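Local coordinates for protein glutathione S-transferase delta (Bombyx mori, PDB 3VK9) that probably conjugates the thiol of glutathione to electrophilic substrates, working as a homodimeric delta-class glutathione transferase, at residues Q97-D102 against L154-L159; A127-V132 against S171-K176; Q137-F142 against K147-P152; S160-V165 against T187-A192. All coordinates share one frame; numbering follows the deposited sequence.

Interaction 1: Q97-D102 against L154-L159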
loop_
_atom_site.group_PDB
_atom_site.type_symbol
_atom_site.label_atom_id
_atom_site.label_comp_id
_atom_site.label_asym_id
_atom_site.label_seq_id
_atom_site.Cartn_x
_atom_site.Cartn_y
_atom_site.Cartn_z
ATOM N N GLN A 97 0.646 4.268 -8.201
ATOM C CA GLN A 97 -0.369 3.243 -8.447
ATOM C C GLN A 97 0.247 1.853 -8.421
ATOM O O GLN A 97 -0.278 0.948 -7.768
ATOM C CB GLN A 97 -1.101 3.432 -9.784
ATOM C CG GLN A 97 -1.956 2.223 -10.108
ATOM C CD GLN A 97 -2.878 2.433 -11.274
ATOM O OE1 GLN A 97 -2.934 3.515 -11.852
ATOM N NE2 GLN A 97 -3.606 1.392 -11.637
ATOM N N ARG A 98 1.361 1.682 -9.129
ATOM C CA ARG A 98 1.993 0.364 -9.201
ATOM C C ARG A 98 2.507 -0.070 -7.826
ATOM O O ARG A 98 2.472 -1.255 -7.501
ATOM C CB ARG A 98 3.124 0.319 -10.247
ATOM C CG ARG A 98 2.682 0.624 -11.676
ATOM C CD ARG A 98 1.633 -0.360 -12.185
ATOM N NE ARG A 98 1.421 -0.192 -13.619
ATOM C CZ ARG A 98 0.248 0.066 -14.181
ATOM N NH1 ARG A 98 -0.845 0.151 -13.444
ATOM N NH2 ARG A 98 0.169 0.220 -15.491
ATOM N N LEU A 99 2.979 0.886 -7.021
ATOM C CA LEU A 99 3.419 0.567 -5.661
ATOM C C LEU A 99 2.265 0.036 -4.798
ATOM O O LEU A 99 2.431 -0.948 -4.076
ATOM C CB LEU A 99 4.124 1.763 -4.999
ATOM C CG LEU A 99 5.511 2.126 -5.564
ATOM C CD1 LEU A 99 6.004 3.472 -4.998
ATOM C CD2 LEU A 99 6.523 1.000 -5.319
ATOM N N TYR A 100 1.095 0.673 -4.894
ATOM C CA TYR A 100 -0.079 0.208 -4.161
ATOM C C TYR A 100 -0.615 -1.131 -4.683
ATOM O O TYR A 100 -1.077 -1.969 -3.907
ATOM C CB TYR A 100 -1.151 1.296 -4.102
ATOM C CG TYR A 100 -0.728 2.381 -3.159
ATOM C CD1 TYR A 100 -0.783 2.166 -1.781
ATOM C CD2 TYR A 100 -0.215 3.593 -3.628
ATOM C CE1 TYR A 100 -0.383 3.122 -0.891
ATOM C CE2 TYR A 100 0.203 4.578 -2.726
ATOM C CZ TYR A 100 0.108 4.322 -1.360
ATOM O OH TYR A 100 0.504 5.238 -0.429
ATOM N N PHE A 101 -0.506 -1.341 -5.988
ATOM C CA PHE A 101 -0.800 -2.644 -6.584
ATOM C C PHE A 101 0.109 -3.717 -5.979
ATOM O O PHE A 101 -0.334 -4.810 -5.635
ATOM C CB PHE A 101 -0.593 -2.580 -8.095
ATOM C CG PHE A 101 -0.583 -3.926 -8.767
ATOM C CD1 PHE A 101 -1.777 -4.630 -8.981
ATOM C CD2 PHE A 101 0.612 -4.475 -9.228
ATOM C CE1 PHE A 101 -1.771 -5.868 -9.623
ATOM C CE2 PHE A 101 0.631 -5.718 -9.863
ATOM C CZ PHE A 101 -0.571 -6.415 -10.055
ATOM N N ASP A 102 1.392 -3.395 -5.872
ATOM C CA ASP A 102 2.373 -4.297 -5.289
ATOM C C ASP A 102 1.999 -4.716 -3.851
ATOM O O ASP A 102 1.818 -5.910 -3.569
ATOM C CB ASP A 102 3.772 -3.663 -5.319
ATOM C CG ASP A 102 4.844 -4.593 -4.757
ATOM O OD1 ASP A 102 4.741 -5.826 -5.011
ATOM O OD2 ASP A 102 5.767 -4.087 -4.067
ATOM N N LEU A 154 13.066 2.772 -16.017
ATOM C CA LEU A 154 13.106 2.028 -14.765
ATOM C C LEU A 154 12.665 2.956 -13.619
ATOM O O LEU A 154 13.121 4.098 -13.528
ATOM C CB LEU A 154 14.521 1.527 -14.501
ATOM C CG LEU A 154 14.718 0.674 -13.242
ATOM C CD1 LEU A 154 14.319 -0.766 -13.523
ATOM C CD2 LEU A 154 16.161 0.758 -12.767
ATOM N N THR A 155 11.767 2.478 -12.764
ATOM C CA THR A 155 11.348 3.273 -11.590
ATOM C C THR A 155 11.328 2.444 -10.304
ATOM O O THR A 155 11.439 1.217 -10.333
ATOM C CB THR A 155 9.955 3.905 -11.777
ATOM O OG1 THR A 155 8.957 2.874 -11.802
ATOM C CG2 THR A 155 9.887 4.726 -13.080
ATOM N N VAL A 156 11.179 3.115 -9.167
ATOM C CA VAL A 156 11.071 2.400 -7.916
ATOM C C VAL A 156 9.923 1.383 -7.941
ATOM O O VAL A 156 9.923 0.442 -7.148
ATOM C CB VAL A 156 10.910 3.367 -6.716
ATOM C CG1 VAL A 156 12.216 4.103 -6.461
ATOM C CG2 VAL A 156 9.761 4.345 -6.972
ATOM N N ALA A 157 8.944 1.576 -8.832
ATOM C CA ALA A 157 7.876 0.591 -8.993
ATOM C C ALA A 157 8.386 -0.746 -9.543
ATOM O O ALA A 157 7.981 -1.803 -9.072
ATOM C CB ALA A 157 6.746 1.136 -9.867
ATOM N N ASP A 158 9.251 -0.702 -10.556
ATOM C CA ASP A 158 9.878 -1.933 -11.045
ATOM C C ASP A 158 10.653 -2.634 -9.911
ATOM O O ASP A 158 10.577 -3.845 -9.724
ATOM C CB ASP A 158 10.818 -1.633 -12.227
ATOM C CG ASP A 158 10.093 -0.994 -13.419
ATOM O OD1 ASP A 158 9.323 -1.703 -14.105
ATOM O OD2 ASP A 158 10.305 0.209 -13.676
ATOM N N LEU A 159 11.408 -1.863 -9.153
ATOM C CA LEU A 159 12.293 -2.445 -8.161
ATOM C C LEU A 159 11.513 -3.114 -7.015
ATOM O O LEU A 159 11.861 -4.199 -6.549
ATOM C CB LEU A 159 13.254 -1.372 -7.625
ATOM C CG LEU A 159 14.125 -0.631 -8.650
ATOM C CD1 LEU A 159 15.057 0.404 -7.958
ATOM C CD2 LEU A 159 14.932 -1.607 -9.480
#
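Leu99 and Arg98 of helix 89-119 meet Val156 and Ala157 in the first turn of helix 156-167. The contact is apolar; no hydrogen bond crosses it. The backbones come very near, with Leu99 CA 5.6 Å from Ala157 CA, and the small side chain of Ala157 permits this. Arg98 takes part through its aliphatic root: its CB lies 3.7 Å from Ala157 CB. A bend at chi2 (-60°) then carries the guanidinium away, to where NE bonds Val149 O. Leu99 lays CD2 over the backbone of the helix start, 3.9 Å from Ala157 CA and as close to Val156 O. Its other methyl, CD1, is 4.3 Å from Val156 CG2.

The polar bonds lie within 154-159 and form a capping box. Thr155 N gives to the anti lone pair of Asp158 OD2 at 2.8 Å. In return Thr155 OG1 accepts from Ala157 N, a more bent bond (135°). Leu154 CD1 lies 4.2 Å from Leu159 CD2 across this start, as in a hydrophobic staple. Box and staple together are a recurrent feature of this helix in glutathione transferases.

Helix 67-78 of the thioredoxin-like domain packs Ile71 on both Leu99 and Val156, and helix 12-24 adds Thr20 to Val156. On helix 89-119, Tyr100 stacks with Tyr100 of the second subunit.

Interaction 2: A127-V132 against S171-K176; sequences AKNEKV and SDIDFK
Asn129 swings its amide toward Ile173 because CG stands opposite the backbone N (chi1 -175°). Ile173 answers with CG1 turned away from its own carbonyl carbon (chi1 -60°), which sends CD1 along the amide and leaves CG2 for Val132. The side chains of Asn129 and Ile173 run alongside in opposite senses. CD1 of Ile173 comes within 3.3 Å of Asn129 ND2, a close approach of a methyl to a polar group and not a bond. Beside it, Val132 CG1 meets Ile173 CG2 at 4.0 Å, the two side chains crossing obliquely.

This contact lies in the all-helical C-terminal domain. It joins the early turns of helix 126-142 to the loop between helices 156-167 and 179-191. The loop is shaped locally by an ST turn: Ser171 OG accepts from Ile173 N at 3.2 Å, nearly straight (168°). The next residue, Asp174, is the centre of an inverse gamma turn.

Polar linkage across the contact is indirect. A water accepts from Asn129 ND2 at 3.1 Å and donates to Asp172 O at 2.8 Å. The carboxylate of Asp172 stays too far for a direct bond, with its OD1 4.1 Å from Asn129 ND2. Tyr113 OH of helix 89-119 bonds to both of these atoms, and Gln133 NE2 bonds to Asn129 OD1.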
loop_
_atom_site.group_PDB
_atom_site.type_symbol
_atom_site.label_atom_id
_atom_site.label_comp_id
_atom_site.label_asym_id
_atom_site.label_seq_id
_atom_site.Cartn_x
_atom_site.Cartn_y
_atom_site.Cartn_z
ATOM N N ALA A 127 -7.890 -21.805 -4.647
ATOM C CA ALA A 127 -8.493 -20.482 -4.778
ATOM C C ALA A 127 -7.471 -19.356 -4.538
ATOM O O ALA A 127 -7.384 -18.404 -5.322
ATOM C CB ALA A 127 -9.706 -20.354 -3.850
ATOM N N LYS A 128 -6.683 -19.466 -3.472
ATOM C CA LYS A 128 -5.633 -18.483 -3.231
ATOM C C LYS A 128 -4.593 -18.494 -4.364
ATOM O O LYS A 128 -4.062 -17.448 -4.727
ATOM C CB LYS A 128 -4.989 -18.688 -1.861
ATOM C CG LYS A 128 -5.919 -18.397 -0.691
ATOM C CD LYS A 128 -5.295 -18.836 0.637
ATOM C CE LYS A 128 -6.259 -18.685 1.815
ATOM N NZ LYS A 128 -6.802 -17.300 1.935
ATOM N N ASN A 129 -4.323 -19.670 -4.935
ATOM C CA ASN A 129 -3.444 -19.764 -6.105
ATOM C C ASN A 129 -4.006 -18.917 -7.236
ATOM O O ASN A 129 -3.302 -18.092 -7.819
ATOM C CB ASN A 129 -3.294 -21.212 -6.577
ATOM C CG ASN A 129 -2.287 -21.356 -7.720
ATOM O OD1 ASN A 129 -2.463 -20.789 -8.805
ATOM N ND2 ASN A 129 -1.227 -22.124 -7.480
ATOM N N GLU A 130 -5.290 -19.114 -7.530
ATOM C CA GLU A 130 -5.948 -18.357 -8.588
ATOM C C GLU A 130 -5.896 -16.836 -8.381
ATOM O O GLU A 130 -5.751 -16.076 -9.339
ATOM C CB GLU A 130 -7.389 -18.842 -8.788
ATOM C CG GLU A 130 -7.467 -20.168 -9.534
ATOM C CD GLU A 130 -6.703 -20.144 -10.859
ATOM O OE1 GLU A 130 -5.981 -21.126 -11.141
ATOM O OE2 GLU A 130 -6.824 -19.148 -11.616
ATOM N N LYS A 131 -5.998 -16.392 -7.133
ATOM C CA LYS A 131 -5.912 -14.966 -6.853
ATOM C C LYS A 131 -4.523 -14.440 -7.232
ATOM O O LYS A 131 -4.387 -13.322 -7.730
ATOM C CB LYS A 131 -6.244 -14.674 -5.386
ATOM C CG LYS A 131 -7.729 -14.804 -5.047
ATOM C CD LYS A 131 -8.323 -13.445 -4.696
ATOM C CE LYS A 131 -9.856 -13.444 -4.819
ATOM N NZ LYS A 131 -10.334 -13.320 -6.235
ATOM N N VAL A 132 -3.492 -15.247 -7.003
ATOM C CA VAL A 132 -2.154 -14.862 -7.436
ATOM C C VAL A 132 -2.066 -14.823 -8.971
ATOM O O VAL A 132 -1.482 -13.899 -9.536
ATOM C CB VAL A 132 -1.064 -15.803 -6.888
ATOM C CG1 VAL A 132 0.305 -15.383 -7.422
ATOM C CG2 VAL A 132 -1.071 -15.793 -5.375
ATOM N N SER A 171 8.213 -20.702 -4.787
ATOM C CA SER A 171 6.931 -21.401 -4.720
ATOM C C SER A 171 6.640 -22.113 -6.032
ATOM O O SER A 171 7.496 -22.205 -6.902
ATOM C CB SER A 171 5.804 -20.397 -4.484
ATOM O OG SER A 171 5.614 -19.619 -5.663
ATOM N N ASP A 172 5.407 -22.582 -6.170
ATOM C CA ASP A 172 4.984 -23.270 -7.381
ATOM C C ASP A 172 4.222 -22.371 -8.365
ATOM O O ASP A 172 3.569 -22.859 -9.287
ATOM C CB ASP A 172 4.171 -24.527 -7.036
ATOM C CG ASP A 172 2.802 -24.210 -6.436
ATOM O OD1 ASP A 172 2.524 -23.042 -6.108
ATOM O OD2 ASP A 172 2.002 -25.150 -6.276
ATOM N N ILE A 173 4.315 -21.058 -8.182
ATOM C CA ILE A 173 3.677 -20.144 -9.115
ATOM C C ILE A 173 4.603 -19.873 -10.296
ATOM O O ILE A 173 5.673 -19.263 -10.151
ATOM C CB ILE A 173 3.286 -18.816 -8.447
ATOM C CG1 ILE A 173 2.313 -19.061 -7.287
ATOM C CG2 ILE A 173 2.660 -17.884 -9.457
ATOM C CD1 ILE A 173 0.983 -19.675 -7.702
ATOM N N ASP A 174 4.194 -20.339 -11.469
ATOM C CA ASP A 174 4.985 -20.158 -12.676
ATOM C C ASP A 174 4.632 -18.805 -13.286
ATOM O O ASP A 174 3.724 -18.720 -14.103
ATOM C CB ASP A 174 4.668 -21.282 -13.675
ATOM C CG ASP A 174 5.487 -21.184 -14.946
ATOM O OD1 ASP A 174 6.511 -20.472 -14.930
ATOM O OD2 ASP A 174 5.117 -21.821 -15.957
ATOM N N PHE A 175 5.327 -17.746 -12.882
ATOM C CA PHE A 175 4.975 -16.401 -13.357
ATOM C C PHE A 175 5.529 -16.116 -14.744
ATOM O O PHE A 175 5.054 -15.224 -15.444
ATOM C CB PHE A 175 5.415 -15.304 -12.378
ATOM C CG PHE A 175 6.896 -15.297 -12.081
ATOM C CD1 PHE A 175 7.408 -16.035 -11.025
ATOM C CD2 PHE A 175 7.766 -14.545 -12.847
ATOM C CE1 PHE A 175 8.780 -16.027 -10.748
ATOM C CE2 PHE A 175 9.134 -14.532 -12.586
ATOM C CZ PHE A 175 9.642 -15.266 -11.526
ATOM N N LYS A 176 6.554 -16.859 -15.132
ATOM C CA LYS A 176 7.129 -16.670 -16.457
ATOM C C LYS A 176 6.194 -17.110 -17.585
ATOM O O LYS A 176 6.460 -16.815 -18.761
ATOM C CB LYS A 176 8.478 -17.376 -16.560
ATOM C CG LYS A 176 9.588 -16.635 -15.822
ATOM C CD LYS A 176 10.926 -17.352 -15.982
ATOM C CE LYS A 176 12.058 -16.617 -15.268
ATOM N NZ LYS A 176 13.381 -17.278 -15.525
HETATM O O HOH W 1 0.772 -22.958 -9.649
#

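Interaction 3: Q137-F142 against K147-P152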
loop_
_atom_site.group_PDB
_atom_site.type_symbol
_atom_site.label_atom_id
_atom_site.label_comp_id
_atom_site.label_asym_id
_atom_site.label_seq_id
_atom_site.Cartn_x
_atom_site.Cartn_y
_atom_site.Cartn_z
ATOM N N GLN A 137 -1.867 -11.741 -14.077
ATOM C CA GLN A 137 -2.560 -11.371 -15.305
ATOM C C GLN A 137 -2.703 -9.853 -15.417
ATOM O O GLN A 137 -2.507 -9.280 -16.484
ATOM C CB GLN A 137 -3.932 -12.054 -15.375
ATOM C CG GLN A 137 -3.837 -13.544 -15.668
ATOM C CD GLN A 137 -5.023 -14.341 -15.138
ATOM O OE1 GLN A 137 -6.119 -13.800 -14.938
ATOM N NE2 GLN A 137 -4.804 -15.636 -14.901
ATOM N N LEU A 138 -3.030 -9.206 -14.307
ATOM C CA LEU A 138 -3.063 -7.743 -14.249
ATOM C C LEU A 138 -1.686 -7.144 -14.558
ATOM O O LEU A 138 -1.575 -6.169 -15.314
ATOM C CB LEU A 138 -3.556 -7.268 -12.881
ATOM C CG LEU A 138 -5.050 -7.515 -12.605
ATOM C CD1 LEU A 138 -5.391 -7.242 -11.130
ATOM C CD2 LEU A 138 -5.920 -6.654 -13.517
ATOM N N LEU A 139 -0.635 -7.738 -13.996
ATOM C CA LEU A 139 0.722 -7.240 -14.232
ATOM C C LEU A 139 1.042 -7.393 -15.715
ATOM O O LEU A 139 1.602 -6.498 -16.352
ATOM C CB LEU A 139 1.747 -8.019 -13.392
ATOM C CG LEU A 139 3.210 -7.599 -13.544
ATOM C CD1 LEU A 139 3.378 -6.087 -13.403
ATOM C CD2 LEU A 139 4.115 -8.320 -12.538
ATOM N N ASP A 140 0.657 -8.539 -16.254
ATOM C CA ASP A 140 0.948 -8.840 -17.649
ATOM C C ASP A 140 0.231 -7.815 -18.548
ATOM O O ASP A 140 0.772 -7.394 -19.570
ATOM C CB ASP A 140 0.545 -10.280 -17.965
ATOM C CG ASP A 140 1.089 -10.763 -19.313
ATOM O OD1 ASP A 140 2.308 -10.944 -19.433
ATOM O OD2 ASP A 140 0.290 -10.982 -20.232
ATOM N N LYS A 141 -0.960 -7.379 -18.141
ATOM C CA LYS A 141 -1.680 -6.352 -18.900
ATOM C C LYS A 141 -0.980 -4.999 -18.797
ATOM O O LYS A 141 -0.767 -4.335 -19.817
ATOM C CB LYS A 141 -3.137 -6.228 -18.447
ATOM C CG LYS A 141 -4.157 -6.176 -19.595
ATOM C CD LYS A 141 -3.887 -5.017 -20.543
ATOM C CE LYS A 141 -5.081 -4.723 -21.452
ATOM N NZ LYS A 141 -5.200 -5.672 -22.608
ATOM N N PHE A 142 -0.610 -4.600 -17.576
ATOM C CA PHE A 142 0.128 -3.355 -17.346
ATOM C C PHE A 142 1.355 -3.266 -18.254
ATOM O O PHE A 142 1.772 -2.180 -18.645
ATOM C CB PHE A 142 0.608 -3.250 -15.891
ATOM C CG PHE A 142 -0.499 -3.316 -14.871
ATOM C CD1 PHE A 142 -1.811 -3.010 -15.216
ATOM C CD2 PHE A 142 -0.229 -3.699 -13.571
ATOM C CE1 PHE A 142 -2.825 -3.090 -14.272
ATOM C CE2 PHE A 142 -1.239 -3.775 -12.628
ATOM C CZ PHE A 142 -2.541 -3.471 -12.986
ATOM N N LYS A 147 8.028 -1.463 -21.846
ATOM C CA LYS A 147 9.308 -1.971 -21.352
ATOM C C LYS A 147 9.321 -2.125 -19.837
ATOM O O LYS A 147 9.819 -3.117 -19.306
ATOM C CB LYS A 147 10.429 -1.009 -21.750
ATOM C CG LYS A 147 11.843 -1.548 -21.549
ATOM C CD LYS A 147 12.852 -0.465 -21.933
ATOM C CE LYS A 147 14.159 -1.008 -22.483
ATOM N NZ LYS A 147 14.955 -1.728 -21.470
ATOM N N TYR A 148 8.799 -1.115 -19.147
ATOM C CA TYR A 148 8.778 -1.101 -17.691
ATOM C C TYR A 148 7.347 -0.948 -17.210
ATOM O O TYR A 148 6.439 -0.710 -17.998
ATOM C CB TYR A 148 9.654 0.037 -17.152
ATOM C CG TYR A 148 11.135 -0.142 -17.415
ATOM C CD1 TYR A 148 11.871 -1.089 -16.708
ATOM C CD2 TYR A 148 11.800 0.626 -18.370
ATOM C CE1 TYR A 148 13.226 -1.266 -16.935
ATOM C CE2 TYR A 148 13.176 0.461 -18.610
ATOM C CZ TYR A 148 13.878 -0.496 -17.884
ATOM O OH TYR A 148 15.234 -0.692 -18.086
ATOM N N VAL A 149 7.150 -1.067 -15.906
ATOM C CA VAL A 149 5.811 -1.231 -15.363
ATOM C C VAL A 149 5.103 0.114 -15.161
ATOM O O VAL A 149 3.879 0.174 -15.057
ATOM C CB VAL A 149 5.845 -2.065 -14.049
ATOM C CG1 VAL A 149 6.224 -1.187 -12.855
ATOM C CG2 VAL A 149 4.515 -2.772 -13.816
ATOM N N ALA A 150 5.869 1.197 -15.115
ATOM C CA ALA A 150 5.270 2.510 -14.874
ATOM C C ALA A 150 5.966 3.584 -15.705
ATOM O O ALA A 150 6.560 4.537 -15.183
ATOM C CB ALA A 150 5.304 2.851 -13.393
ATOM N N GLY A 151 5.892 3.419 -17.012
ATOM C CA GLY A 151 6.448 4.411 -17.901
ATOM C C GLY A 151 7.639 3.867 -18.654
ATOM O O GLY A 151 7.978 2.689 -18.526
ATOM N N PRO A 152 8.279 4.732 -19.443
ATOM C CA PRO A 152 9.388 4.328 -20.308
ATOM C C PRO A 152 10.705 4.066 -19.565
ATOM O O PRO A 152 11.579 3.434 -20.132
ATOM C CB PRO A 152 9.528 5.520 -21.266
ATOM C CG PRO A 152 8.989 6.688 -20.499
ATOM C CD PRO A 152 7.857 6.127 -19.690
HETATM O O HOH W 2 1.878 0.330 -17.663
#
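Val149 O faces the end of helix 126-142, where Phe142 lies, and is held by Arg98 NE. A water stands 3.3 Å from Val149 O and 2.7 Å from Phe142 O, so it may link the two carbonyls. Val149 N is also held, by Asp158 OD1, which takes a second bond from Trp184 NE1. Val149 is thus held at both its N and its O by side chains from two helices, 156-167 and 89-119.

Its own side chain makes the direct contact. Val149 puts CG2 opposite its backbone N, and this methyl meets Leu139 CD1 at 3.5 Å, a snug apolar touch. The two side chains cross at about a right angle. Val149 CG2 also lies 4.4 Å from Phe142 CB, the root of a side chain whose ring turns elsewhere.

That ring is enclosed by polar groups on its two faces. Leu138 O sits 3.0 Å above the plane, over the ring centre. The guanidinium of Arg98 lies over the opposite face in a cation-pi contact, and Phe101 meets the ring edge-to-face.

The contact joins the last turns of helix 126-142 to the loop that leads on to helix 156-167. Leu139 also packs on Leu106 of helix 89-119, Val165 of helix 156-167 and Val181 of helix 179-191. Val149 packs down on Ala157 and Leu161.

Interaction 4: S160-V165 against T187-A192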
loop_
_atom_site.group_PDB
_atom_site.type_symbol
_atom_site.label_atom_id
_atom_site.label_comp_id
_atom_site.label_asym_id
_atom_site.label_seq_id
_atom_site.Cartn_x
_atom_site.Cartn_y
_atom_site.Cartn_z
ATOM N N SER A 160 10.457 -2.459 -6.566
ATOM C CA SER A 160 9.597 -3.032 -5.533
ATOM C C SER A 160 8.864 -4.261 -6.081
ATOM O O SER A 160 8.820 -5.304 -5.434
ATOM C CB SER A 160 8.604 -1.985 -5.023
ATOM O OG SER A 160 7.807 -2.513 -3.987
ATOM N N LEU A 161 8.306 -4.139 -7.284
ATOM C CA LEU A 161 7.568 -5.253 -7.876
ATOM C C LEU A 161 8.461 -6.445 -8.189
ATOM O O LEU A 161 8.035 -7.597 -8.065
ATOM C CB LEU A 161 6.786 -4.823 -9.131
ATOM C CG LEU A 161 5.357 -4.307 -8.875
ATOM C CD1 LEU A 161 4.774 -3.565 -10.094
ATOM C CD2 LEU A 161 4.401 -5.418 -8.405
ATOM N N ILE A 162 9.700 -6.188 -8.600
ATOM C CA ILE A 162 10.545 -7.310 -8.928
ATOM C C ILE A 162 10.989 -8.028 -7.666
ATOM O O ILE A 162 11.088 -9.242 -7.658
ATOM C CB ILE A 162 11.721 -6.977 -9.893
ATOM C CG1 ILE A 162 12.222 -8.279 -10.539
ATOM C CG2 ILE A 162 12.848 -6.276 -9.167
ATOM C CD1 ILE A 162 12.988 -8.091 -11.820
ATOM N N ALA A 163 11.192 -7.287 -6.574
ATOM C CA ALA A 163 11.520 -7.933 -5.310
ATOM C C ALA A 163 10.390 -8.876 -4.891
ATOM O O ALA A 163 10.641 -9.989 -4.409
ATOM C CB ALA A 163 11.803 -6.909 -4.217
ATOM N N SER A 164 9.149 -8.436 -5.085
ATOM C CA SER A 164 7.987 -9.303 -4.829
ATOM C C SER A 164 7.911 -10.486 -5.808
ATOM O O SER A 164 7.962 -11.647 -5.393
ATOM C CB SER A 164 6.696 -8.489 -4.896
ATOM O OG SER A 164 6.705 -7.476 -3.914
ATOM N N VAL A 165 7.799 -10.182 -7.100
ATOM C CA VAL A 165 7.683 -11.214 -8.145
ATOM C C VAL A 165 8.783 -12.270 -8.103
ATOM O O VAL A 165 8.507 -13.468 -8.234
ATOM C CB VAL A 165 7.634 -10.625 -9.580
ATOM C CG1 VAL A 165 7.650 -11.754 -10.606
ATOM C CG2 VAL A 165 6.396 -9.729 -9.776
ATOM N N THR A 187 14.317 -7.836 -18.411
ATOM C CA THR A 187 14.781 -6.471 -18.623
ATOM C C THR A 187 15.278 -5.850 -17.315
ATOM O O THR A 187 16.341 -5.235 -17.257
ATOM C CB THR A 187 13.649 -5.555 -19.181
ATOM O OG1 THR A 187 13.170 -6.064 -20.432
ATOM C CG2 THR A 187 14.156 -4.122 -19.376
ATOM N N VAL A 188 14.500 -6.015 -16.257
ATOM C CA VAL A 188 14.848 -5.383 -14.992
ATOM C C VAL A 188 16.108 -6.024 -14.398
ATOM O O VAL A 188 17.008 -5.324 -13.952
ATOM C CB VAL A 188 13.664 -5.363 -14.033
ATOM C CG1 VAL A 188 14.092 -4.872 -12.640
ATOM C CG2 VAL A 188 12.573 -4.446 -14.608
ATOM N N LYS A 189 16.198 -7.347 -14.469
ATOM C CA LYS A 189 17.394 -8.058 -14.028
ATOM C C LYS A 189 18.664 -7.484 -14.657
ATOM O O LYS A 189 19.692 -7.337 -13.990
ATOM C CB LYS A 189 17.291 -9.539 -14.404
ATOM C CG LYS A 189 16.465 -10.387 -13.464
ATOM C CD LYS A 189 16.119 -11.698 -14.141
ATOM C CE LYS A 189 16.248 -12.890 -13.213
ATOM N NZ LYS A 189 16.106 -14.141 -14.028
ATOM N N SER A 190 18.589 -7.161 -15.948
ATOM C CA SER A 190 19.753 -6.715 -16.707
ATOM C C SER A 190 19.948 -5.205 -16.689
ATOM O O SER A 190 20.928 -4.695 -17.238
ATOM C CB SER A 190 19.642 -7.175 -18.163
ATOM O OG SER A 190 19.089 -8.470 -18.234
ATOM N N THR A 191 19.013 -4.479 -16.090
ATOM C CA THR A 191 19.136 -3.019 -16.091
ATOM C C THR A 191 19.166 -2.358 -14.715
ATOM O O THR A 191 19.670 -1.242 -14.570
ATOM C CB THR A 191 18.077 -2.334 -16.996
ATOM O OG1 THR A 191 16.765 -2.762 -16.629
ATOM C CG2 THR A 191 18.331 -2.673 -18.472
ATOM N N ALA A 192 18.637 -3.035 -13.700
ATOM C CA ALA A 192 18.712 -2.496 -12.351
ATOM C C ALA A 192 20.149 -2.607 -11.828
ATOM O O ALA A 192 20.676 -3.706 -11.696
ATOM C CB ALA A 192 17.742 -3.228 -11.427
#
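Ile162 and Val188 reach toward each other tip to tip between helices 156-167 and 179-191, two neighbours in the all-helical C-terminal domain of the glutathione transferase fold. Both side chains are buried, and the contact is a small apolar one. Ile162 CD1 touches Val188 CG1 at 3.5 Å and Val188 CB at 3.6 Å. The branch methyl joins in, with Ile162 CG2 3.9 Å from Val188 CG1. One methyl of Val188 is therefore set against both branches of the isoleucine. The long branch gets there in an extended form, with chi1 -160° and chi2 159°. Ile162 CD1 also brushes the next residue, 4.2 Å from Lys189 N.

Around this pair, Trp184 and Tyr185 of helix 179-191 lie against Ile162. Tyr148, in the loop before helix 156-167, packs on Val188. Helix 156-167 is held from the side facing helix 89-119, where Ser160 OG and Ser164 OG bond the two carboxylate oxygens of Asp102.

The end of 187-192 is tied by its own bonds. Val188 O accepts from two backbone groups, Ala192 N at 2.8 Å and Thr191 N at 3.1 Å. The Thr191 hydroxyl also bonds Tyr148 OH. Thr191 OG1 donates back to Thr187 O at 2.6 Å, from a place 43° above the carbonyl plane.

Helix 89-119 opens interaction 1, which closes when the chain reaches helix 156-167. Before that, helix 126-142 opens interaction 2 and then interaction 3. Interaction 3 closes at once, across the turn after that helix, so it lies within the spans of both 1 and 2. Interaction 4 opens on helix 156-167 after 1 has closed. Interaction 2 closes in the loop beyond that helix, crossing both 1 and 4. Interaction 4 closes last, on helix 179-191. Interactions 1, 3 and 4 touch one another around the start of helix 156-167. Interaction 2 ties the far end of the helical domain and reaches 4 through Phe175 on Val165.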